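Local coordinates for thiamine-binding periplasmic protein (PDB 2QRY), which binds thiamine, thiamine phosphate and thiamine diphosphate in the periplasm and serves the ThiBPQ ABC transporter in thiamine import, at residues K78-L90 / Y244-Q258. Sequence-based numbering, arbitrary orientation.
Sequences KADVVLGLDNNLL and YLQVEVAARTAASKQ. With TPS (thiamin phosphate), chain E.
Asn87 shows how one side chain can carry on the pairing of two antiparallel strands just beyond strand 81-86. Its CG lies between the backbone N and the carbonyl carbon (chi1 60°), which turns the amide back onto strand 244-252: OD1 accepts from Val247 N at 3.0 Å, the N-H standing well above the carbonyl plane, while ND2 donates to Leu245 O at 3.1 Å. With Asn87 N bound to Val247 O, three bonds tie the residue to strand 244-252, and an alanine here would probably leave Val247 N and Leu245 O without these mates, the backbone bond to Val247 O alone remaining at this residue. Next door, Tyr244 OH donates to Asn88 OD1 over 2.5 Å; the amide meets the ring at its edge, the two planes 58° apart, and the hydroxyl is also bonded to Phe308 N.

The side chains of Asp86 and Gln246 run nearly perpendicular to each other. The extended glutamine brings NE2 to the anti lone pair of Asp86 OD2 (2.8 Å), the acceptor lying in the amide plane; OD1 closes an Asx turn on Asn88 N, and Gln246 OE1 bonds the thiamine-binding Tyr218. Gly84 and Leu85 together sit opposite the single residue Val249, a G1 beta bulge. A water there donates to Gly84 O and to Glu248 OE1, which Tyr30 also holds, while Glu248 OE2 lies 3.3 Å from CM4 of thiamin phosphate.

At the far end, with its hydroxyl trans to the backbone N (chi1 -179°), Ser256 donates from OG to Asp80 OD1 at 2.9 Å and accepts from Gln258 N in an ST turn; Thr26 N holds Asp80 OD2. Strand 81-86 is parallel to strand 24-29 yet antiparallel to the returning strand 244-252, whose Glu248 lines the ligand pocket: the mixed sheet characteristic of periplasmic solute-binding proteins.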
ATOM      1  N   LYS A  78      18.899  -6.815  10.373  1.00 28.96           N
ATOM      2  CA  LYS A  78      19.972  -6.424   9.480  1.00 31.00           C
ATOM      3  C   LYS A  78      19.543  -5.285   8.568  1.00 29.45           C
ATOM      4  O   LYS A  78      20.310  -4.832   7.716  1.00 30.37           O
ATOM      5  CB  LYS A  78      20.470  -7.632   8.673  1.00 34.00           C
ATOM      6  CG  LYS A  78      19.417  -8.414   7.908  1.00 39.05           C
ATOM      7  CD  LYS A  78      19.997  -9.749   7.429  1.00 40.73           C
ATOM      8  CE  LYS A  78      19.067 -10.490   6.468  1.00 42.43           C
ATOM      9  NZ  LYS A  78      19.042  -9.891   5.095  1.00 44.98           N
ATOM     10  N   ALA A  79      18.324  -4.800   8.777  1.00 26.87           N
ATOM     11  CA  ALA A  79      17.792  -3.708   7.975  1.00 26.35           C
ATOM     12  C   ALA A  79      18.264  -2.331   8.436  1.00 25.60           C
ATOM     13  O   ALA A  79      18.402  -2.069   9.630  1.00 25.98           O
ATOM     14  CB  ALA A  79      16.274  -3.751   7.978  1.00 24.08           C
ATOM     15  N   ASP A  80      18.502  -1.460   7.464  1.00 26.07           N
ATOM     16  CA  ASP A  80      18.920  -0.084   7.710  1.00 26.27           C
ATOM     17  C   ASP A  80      17.683   0.784   7.491  1.00 25.66           C
ATOM     18  O   ASP A  80      17.487   1.802   8.153  1.00 26.08           O
ATOM     19  CB  ASP A  80      20.015   0.326   6.721  1.00 26.66           C
ATOM     20  CG  ASP A  80      21.296  -0.475   6.896  1.00 27.71           C
ATOM     21  OD1 ASP A  80      21.873  -0.431   8.005  1.00 30.21           O
ATOM     22  OD2 ASP A  80      21.729  -1.137   5.929  1.00 26.33           O
ATOM     23  N   VAL A  81      16.845   0.360   6.552  1.00 25.11           N
ATOM     24  CA  VAL A  81      15.618   1.079   6.231  1.00 25.02           C
ATOM     25  C   VAL A  81      14.477   0.103   5.936  1.00 24.95           C
ATOM     26  O   VAL A  81      14.689  -0.949   5.335  1.00 26.16           O
ATOM     27  CB  VAL A  81      15.792   1.975   4.972  1.00 24.33           C
ATOM     28  CG1 VAL A  81      14.497   2.707   4.672  1.00 23.84           C
ATOM     29  CG2 VAL A  81      16.914   2.965   5.177  1.00 23.31           C
ATOM     30  N   VAL A  82      13.272   0.451   6.375  1.00 24.27           N
ATOM     31  CA  VAL A  82      12.098  -0.365   6.094  1.00 23.76           C
ATOM     32  C   VAL A  82      11.233   0.457   5.150  1.00 22.44           C
ATOM     33  O   VAL A  82      10.676   1.475   5.555  1.00 22.51           O
ATOM     34  CB  VAL A  82      11.277  -0.673   7.362  1.00 22.71           C
ATOM     35  CG1 VAL A  82       9.972  -1.354   6.970  1.00 19.79           C
ATOM     36  CG2 VAL A  82      12.080  -1.563   8.305  1.00 23.09           C
ATOM     37  N   LEU A  83      11.134   0.024   3.896  1.00 20.57           N
ATOM     38  CA  LEU A  83      10.334   0.732   2.898  1.00 19.86           C
ATOM     39  C   LEU A  83       9.040  -0.036   2.591  1.00 19.28           C
ATOM     40  O   LEU A  83       9.080  -1.189   2.181  1.00 20.01           O
ATOM     41  CB  LEU A  83      11.149   0.915   1.618  1.00 18.58           C
ATOM     42  CG  LEU A  83      10.523   1.689   0.451  1.00 19.27           C
ATOM     43  CD1 LEU A  83      11.627   2.396  -0.345  1.00 15.73           C
ATOM     44  CD2 LEU A  83       9.711   0.748  -0.434  1.00 15.38           C
ATOM     45  N   GLY A  84       7.894   0.598   2.796  1.00 17.27           N
ATOM     46  CA  GLY A  84       6.657  -0.097   2.514  1.00 16.20           C
ATOM     47  C   GLY A  84       5.637  -0.132   3.634  1.00 15.13           C
ATOM     48  O   GLY A  84       4.673  -0.876   3.549  1.00 15.23           O
ATOM     49  N   LEU A  85       5.849   0.626   4.702  1.00 16.23           N
ATOM     50  CA  LEU A  85       4.855   0.670   5.767  1.00 17.35           C
ATOM     51  C   LEU A  85       3.940   1.767   5.260  1.00 17.85           C
ATOM     52  O   LEU A  85       4.168   2.285   4.179  1.00 17.64           O
ATOM     53  CB  LEU A  85       5.474   1.102   7.091  1.00 17.57           C
ATOM     54  CG  LEU A  85       6.532   0.207   7.729  1.00 19.80           C
ATOM     55  CD1 LEU A  85       6.981   0.830   9.046  1.00 19.48           C
ATOM     56  CD2 LEU A  85       5.963  -1.181   7.969  1.00 17.50           C
ATOM     57  N   ASP A  86       2.897   2.121   5.997  1.00 20.20           N
ATOM     58  CA  ASP A  86       2.053   3.209   5.520  1.00 22.26           C
ATOM     59  C   ASP A  86       1.428   4.006   6.652  1.00 22.88           C
ATOM     60  O   ASP A  86       1.674   3.737   7.826  1.00 22.54           O
ATOM     61  CB  ASP A  86       0.982   2.707   4.533  1.00 21.78           C
ATOM     62  CG  ASP A  86      -0.172   1.986   5.205  1.00 23.94           C
ATOM     63  OD1 ASP A  86      -0.245   1.969   6.457  1.00 24.96           O
ATOM     64  OD2 ASP A  86      -1.024   1.438   4.463  1.00 23.48           O
ATOM     65  N   ASN A  87       0.634   5.002   6.278  1.00 23.75           N
ATOM     66  CA  ASN A  87      -0.016   5.895   7.227  1.00 24.76           C
ATOM     67  C   ASN A  87      -0.786   5.213   8.357  1.00 23.98           C
ATOM     68  O   ASN A  87      -0.874   5.754   9.455  1.00 25.42           O
ATOM     69  CB  ASN A  87      -0.945   6.851   6.469  1.00 23.15           C
ATOM     70  CG  ASN A  87      -2.015   6.118   5.690  1.00 23.53           C
ATOM     71  OD1 ASN A  87      -1.718   5.228   4.895  1.00 22.22           O
ATOM     72  ND2 ASN A  87      -3.267   6.490   5.912  1.00 23.43           N
ATOM     73  N   ASN A  88      -1.335   4.034   8.099  1.00 23.86           N
ATOM     74  CA  ASN A  88      -2.101   3.325   9.118  1.00 24.72           C
ATOM     75  C   ASN A  88      -1.245   2.615  10.161  1.00 25.73           C
ATOM     76  O   ASN A  88      -1.760   2.167  11.186  1.00 26.99           O
ATOM     77  CB  ASN A  88      -3.032   2.298   8.465  1.00 25.51           C
ATOM     78  CG  ASN A  88      -4.044   2.936   7.537  1.00 26.54           C
ATOM     79  OD1 ASN A  88      -4.711   3.910   7.896  1.00 26.17           O
ATOM     80  ND2 ASN A  88      -4.172   2.384   6.337  1.00 28.29           N
ATOM     81  N   LEU A  89       0.054   2.511   9.916  1.00 25.16           N
ATOM     82  CA  LEU A  89       0.928   1.814  10.850  1.00 25.34           C
ATOM     83  C   LEU A  89       1.885   2.729  11.600  1.00 26.56           C
ATOM     84  O   LEU A  89       2.665   2.254  12.421  1.00 25.64           O
ATOM     85  CB  LEU A  89       1.747   0.762  10.105  1.00 23.67           C
ATOM     86  CG  LEU A  89       1.020  -0.368   9.376  1.00 24.77           C
ATOM     87  CD1 LEU A  89       2.009  -1.097   8.472  1.00 19.42           C
ATOM     88  CD2 LEU A  89       0.400  -1.325  10.396  1.00 23.54           C
ATOM     89  N   LEU A  90       1.831   4.031  11.317  1.00 27.92           N
ATOM     90  CA  LEU A  90       2.730   4.999  11.956  1.00 28.88           C
ATOM     91  C   LEU A  90       2.821   4.913  13.480  1.00 29.84           C
ATOM     92  O   LEU A  90       3.909   4.779  14.034  1.00 31.04           O
ATOM     93  CB  LEU A  90       2.340   6.425  11.574  1.00 28.49           C
ATOM     94  CG  LEU A  90       2.392   6.817  10.096  1.00 29.55           C
ATOM     95  CD1 LEU A  90       2.048   8.303   9.967  1.00 31.41           C
ATOM     96  CD2 LEU A  90       3.772   6.537   9.523  1.00 28.22           C
ATOM     97  N   TYR A 244     -10.550   5.007   0.967  1.00 20.40           N
ATOM     98  CA  TYR A 244      -9.550   5.142   2.015  1.00 21.01           C
ATOM     99  C   TYR A 244      -8.187   5.481   1.432  1.00 20.81           C
ATOM    100  O   TYR A 244      -7.746   4.874   0.459  1.00 19.99           O
ATOM    101  CB  TYR A 244      -9.470   3.854   2.842  1.00 20.77           C
ATOM    102  CG  TYR A 244      -8.847   4.059   4.203  1.00 20.03           C
ATOM    103  CD1 TYR A 244      -7.476   4.291   4.339  1.00 20.86           C
ATOM    104  CD2 TYR A 244      -9.633   4.051   5.362  1.00 19.35           C
ATOM    105  CE1 TYR A 244      -6.897   4.511   5.598  1.00 19.85           C
ATOM    106  CE2 TYR A 244      -9.068   4.267   6.620  1.00 18.06           C
ATOM    107  CZ  TYR A 244      -7.700   4.496   6.730  1.00 19.20           C
ATOM    108  OH  TYR A 244      -7.131   4.703   7.966  1.00 20.63           O
ATOM    109  N   LEU A 245      -7.523   6.452   2.047  1.00 20.64           N
ATOM    110  CA  LEU A 245      -6.224   6.912   1.581  1.00 20.91           C
ATOM    111  C   LEU A 245      -5.039   6.186   2.177  1.00 22.02           C
ATOM    112  O   LEU A 245      -4.997   5.917   3.382  1.00 22.40           O
ATOM    113  CB  LEU A 245      -6.066   8.408   1.869  1.00 21.27           C
ATOM    114  CG  LEU A 245      -4.662   9.007   1.708  1.00 22.60           C
ATOM    115  CD1 LEU A 245      -4.262   9.062   0.241  1.00 21.96           C
ATOM    116  CD2 LEU A 245      -4.657  10.415   2.300  1.00 24.80           C
ATOM    117  N   GLN A 246      -4.069   5.876   1.322  1.00 22.07           N
ATOM    118  CA  GLN A 246      -2.849   5.234   1.772  1.00 21.01           C
ATOM    119  C   GLN A 246      -1.653   6.081   1.361  1.00 21.91           C
ATOM    120  O   GLN A 246      -1.547   6.522   0.215  1.00 22.24           O
ATOM    121  CB  GLN A 246      -2.666   3.830   1.177  1.00 20.18           C
ATOM    122  CG  GLN A 246      -1.368   3.178   1.663  1.00 20.26           C
ATOM    123  CD  GLN A 246      -1.003   1.895   0.934  1.00 23.50           C
ATOM    124  OE1 GLN A 246      -0.847   1.879  -0.291  1.00 23.95           O
ATOM    125  NE2 GLN A 246      -0.849   0.812   1.689  1.00 21.09           N
ATOM    126  N   VAL A 247      -0.761   6.311   2.314  1.00 21.99           N
ATOM    127  CA  VAL A 247       0.460   7.045   2.060  1.00 22.68           C
ATOM    128  C   VAL A 247       1.533   6.085   2.531  1.00 23.44           C
ATOM    129  O   VAL A 247       1.657   5.830   3.725  1.00 24.66           O
ATOM    130  CB  VAL A 247       0.555   8.347   2.889  1.00 23.28           C
ATOM    131  CG1 VAL A 247       1.894   9.010   2.640  1.00 20.43           C
ATOM    132  CG2 VAL A 247      -0.584   9.292   2.526  1.00 21.67           C
ATOM    133  N   GLU A 248       2.293   5.529   1.596  1.00 23.97           N
ATOM    134  CA  GLU A 248       3.350   4.597   1.968  1.00 23.78           C
ATOM    135  C   GLU A 248       4.537   5.393   2.473  1.00 22.80           C
ATOM    136  O   GLU A 248       4.793   6.497   2.003  1.00 22.84           O
ATOM    137  CB  GLU A 248       3.759   3.742   0.768  1.00 22.40           C
ATOM    138  CG  GLU A 248       2.600   3.024   0.116  1.00 20.93           C
ATOM    139  CD  GLU A 248       3.057   1.911  -0.796  1.00 21.19           C
ATOM    140  OE1 GLU A 248       3.173   0.758  -0.316  1.00 22.18           O
ATOM    141  OE2 GLU A 248       3.314   2.194  -1.988  1.00 21.13           O
ATOM    142  N   VAL A 249       5.270   4.824   3.416  1.00 23.01           N
ATOM    143  CA  VAL A 249       6.406   5.517   3.998  1.00 22.68           C
ATOM    144  C   VAL A 249       7.619   4.630   4.205  1.00 22.90           C
ATOM    145  O   VAL A 249       7.556   3.408   4.078  1.00 23.82           O
ATOM    146  CB  VAL A 249       6.029   6.111   5.371  1.00 22.65           C
ATOM    147  CG1 VAL A 249       4.815   7.013   5.231  1.00 23.13           C
ATOM    148  CG2 VAL A 249       5.730   4.993   6.348  1.00 19.82           C
ATOM    149  N   ALA A 250       8.729   5.275   4.530  1.00 23.22           N
ATOM    150  CA  ALA A 250       9.981   4.596   4.805  1.00 22.75           C
ATOM    151  C   ALA A 250      10.630   5.308   5.998  1.00 23.65           C
ATOM    152  O   ALA A 250      10.357   6.487   6.251  1.00 23.11           O
ATOM    153  CB  ALA A 250      10.886   4.655   3.596  1.00 18.85           C
ATOM    154  N   ALA A 251      11.467   4.585   6.734  1.00 22.54           N
ATOM    155  CA  ALA A 251      12.157   5.154   7.881  1.00 23.01           C
ATOM    156  C   ALA A 251      13.441   4.377   8.142  1.00 25.02           C
ATOM    157  O   ALA A 251      13.550   3.197   7.786  1.00 24.23           O
ATOM    158  CB  ALA A 251      11.264   5.107   9.103  1.00 21.48           C
ATOM    159  N   ARG A 252      14.417   5.040   8.755  1.00 24.94           N
ATOM    160  CA  ARG A 252      15.683   4.395   9.060  1.00 24.71           C
ATOM    161  C   ARG A 252      15.586   3.810  10.465  1.00 23.70           C
ATOM    162  O   ARG A 252      14.904   4.360  11.328  1.00 21.35           O
ATOM    163  CB  ARG A 252      16.832   5.405   8.966  1.00 27.38           C
ATOM    164  CG  ARG A 252      16.937   6.411  10.110  1.00 29.73           C
ATOM    165  CD  ARG A 252      17.991   7.472   9.776  1.00 32.01           C
ATOM    166  NE  ARG A 252      18.681   8.018  10.948  1.00 34.28           N
ATOM    167  CZ  ARG A 252      19.409   7.293  11.799  1.00 35.13           C
ATOM    168  NH1 ARG A 252      19.546   5.981  11.625  1.00 34.92           N
ATOM    169  NH2 ARG A 252      20.015   7.882  12.823  1.00 35.07           N
ATOM    170  N   THR A 253      16.262   2.690  10.688  1.00 22.68           N
ATOM    171  CA  THR A 253      16.220   2.040  11.990  1.00 23.58           C
ATOM    172  C   THR A 253      17.179   2.692  12.967  1.00 25.18           C
ATOM    173  O   THR A 253      18.204   3.246  12.572  1.00 25.76           O
ATOM    174  CB  THR A 253      16.566   0.548  11.866  1.00 23.34           C
ATOM    175  OG1 THR A 253      17.862   0.397  11.267  1.00 21.19           O
ATOM    176  CG2 THR A 253      15.520  -0.161  10.999  1.00 22.63           C
ATOM    177  N   ALA A 254      16.837   2.638  14.248  1.00 26.33           N
ATOM    178  CA  ALA A 254      17.694   3.216  15.276  1.00 25.96           C
ATOM    179  C   ALA A 254      18.982   2.401  15.390  1.00 26.13           C
ATOM    180  O   ALA A 254      20.052   2.950  15.654  1.00 27.07           O
ATOM    181  CB  ALA A 254      16.968   3.234  16.603  1.00 24.58           C
ATOM    182  N   ALA A 255      18.877   1.095  15.168  1.00 25.94           N
ATOM    183  CA  ALA A 255      20.033   0.201  15.256  1.00 28.44           C
ATOM    184  C   ALA A 255      20.923   0.185  14.007  1.00 29.09           C
ATOM    185  O   ALA A 255      21.934  -0.520  13.964  1.00 30.14           O
ATOM    186  CB  ALA A 255      19.561  -1.220  15.574  1.00 27.54           C
ATOM    187  N   SER A 256      20.558   0.957  12.991  1.00 29.44           N
ATOM    188  CA  SER A 256      21.351   0.985  11.770  1.00 30.81           C
ATOM    189  C   SER A 256      22.808   1.369  12.000  1.00 31.87           C
ATOM    190  O   SER A 256      23.099   2.340  12.698  1.00 32.83           O
ATOM    191  CB  SER A 256      20.747   1.958  10.762  1.00 30.25           C
ATOM    192  OG  SER A 256      21.519   1.961   9.574  1.00 28.83           O
ATOM    193  N   LYS A 257      23.721   0.608  11.401  1.00 31.91           N
ATOM    194  CA  LYS A 257      25.144   0.897  11.523  1.00 32.24           C
ATOM    195  C   LYS A 257      25.625   1.785  10.369  1.00 32.62           C
ATOM    196  O   LYS A 257      26.821   2.079  10.242  1.00 32.60           O
ATOM    197  CB  LYS A 257      25.943  -0.410  11.583  1.00 34.08           C
ATOM    198  CG  LYS A 257      25.841  -1.084  12.944  1.00 36.61           C
ATOM    199  CD  LYS A 257      26.443  -2.475  12.987  1.00 38.27           C
ATOM    200  CE  LYS A 257      26.447  -2.986  14.431  1.00 42.17           C
ATOM    201  NZ  LYS A 257      26.936  -4.391  14.584  1.00 44.64           N
ATOM    202  N   GLN A 258      24.676   2.217   9.540  1.00 30.96           N
ATOM    203  CA  GLN A 258      24.955   3.092   8.406  1.00 29.69           C
ATOM    204  C   GLN A 258      23.944   4.240   8.424  1.00 29.49           C
ATOM    205  O   GLN A 258      23.241   4.474   7.442  1.00 29.84           O
ATOM    206  CB  GLN A 258      24.830   2.323   7.089  1.00 29.97           C
ATOM    207  CG  GLN A 258      25.861   1.218   6.861  1.00 32.28           C
ATOM    208  CD  GLN A 258      27.231   1.747   6.464  1.00 33.53           C
ATOM    209  OE1 GLN A 258      27.367   2.892   6.034  1.00 34.74           O
ATOM    210  NE2 GLN A 258      28.251   0.904   6.589  1.00 34.47           N
TER
HETATM  211  CM2 TPS E 400      -1.185  -3.228 -11.208  1.00 16.66           C
HETATM  212  N3  TPS E 400       0.626  -1.825  -5.048  1.00 21.75           N
HETATM  213  C2  TPS E 400       0.348  -3.097  -5.255  1.00 22.35           C
HETATM  214  S1  TPS E 400       0.537  -3.829  -3.707  1.00 22.37           S
HETATM  215  C5  TPS E 400       0.989  -2.375  -2.806  1.00 21.14           C
HETATM  216  C4  TPS E 400       0.964  -1.413  -3.793  1.00 21.84           C
HETATM  217  CM4 TPS E 400       1.296   0.040  -3.471  1.00 22.85           C
HETATM  218  C6  TPS E 400       1.283  -2.355  -1.339  1.00 23.99           C
HETATM  219  C7  TPS E 400       1.197  -3.844  -1.006  1.00 25.37           C
HETATM  220  O7  TPS E 400       1.386  -4.148   0.370  1.00 31.10           O
HETATM  221  N1A TPS E 400      -1.580  -1.944  -9.148  1.00 18.69           N
HETATM  222  C2A TPS E 400      -0.712  -2.613  -9.911  1.00 18.59           C
HETATM  223  N3A TPS E 400       0.561  -2.748  -9.546  1.00 15.76           N
HETATM  224  C4A TPS E 400       1.023  -2.216  -8.394  1.00 17.52           C
HETATM  225  N4A TPS E 400       2.350  -2.377  -8.038  1.00 17.56           N
HETATM  226  C5A TPS E 400       0.122  -1.493  -7.549  1.00 19.40           C
HETATM  227  C6A TPS E 400      -1.208  -1.383  -7.986  1.00 19.13           C
HETATM  228  C7A TPS E 400       0.551  -0.850  -6.208  1.00 19.07           C
HETATM  229  P1  TPS E 400       1.267  -5.755   0.502  1.00 24.68           P
HETATM  230  O1  TPS E 400      -0.087  -6.224  -0.101  1.00 27.25           O
HETATM  231  O2  TPS E 400       1.431  -6.223   2.005  1.00 31.77           O
HETATM  232  O3  TPS E 400       2.405  -6.393  -0.325  1.00 24.66           O
HETATM  233  O   HOH W   1      23.544  -1.735   9.468  1.00 24.64           O
HETATM  234  O   HOH W   2       2.445  -0.466   2.026  1.00 18.62           O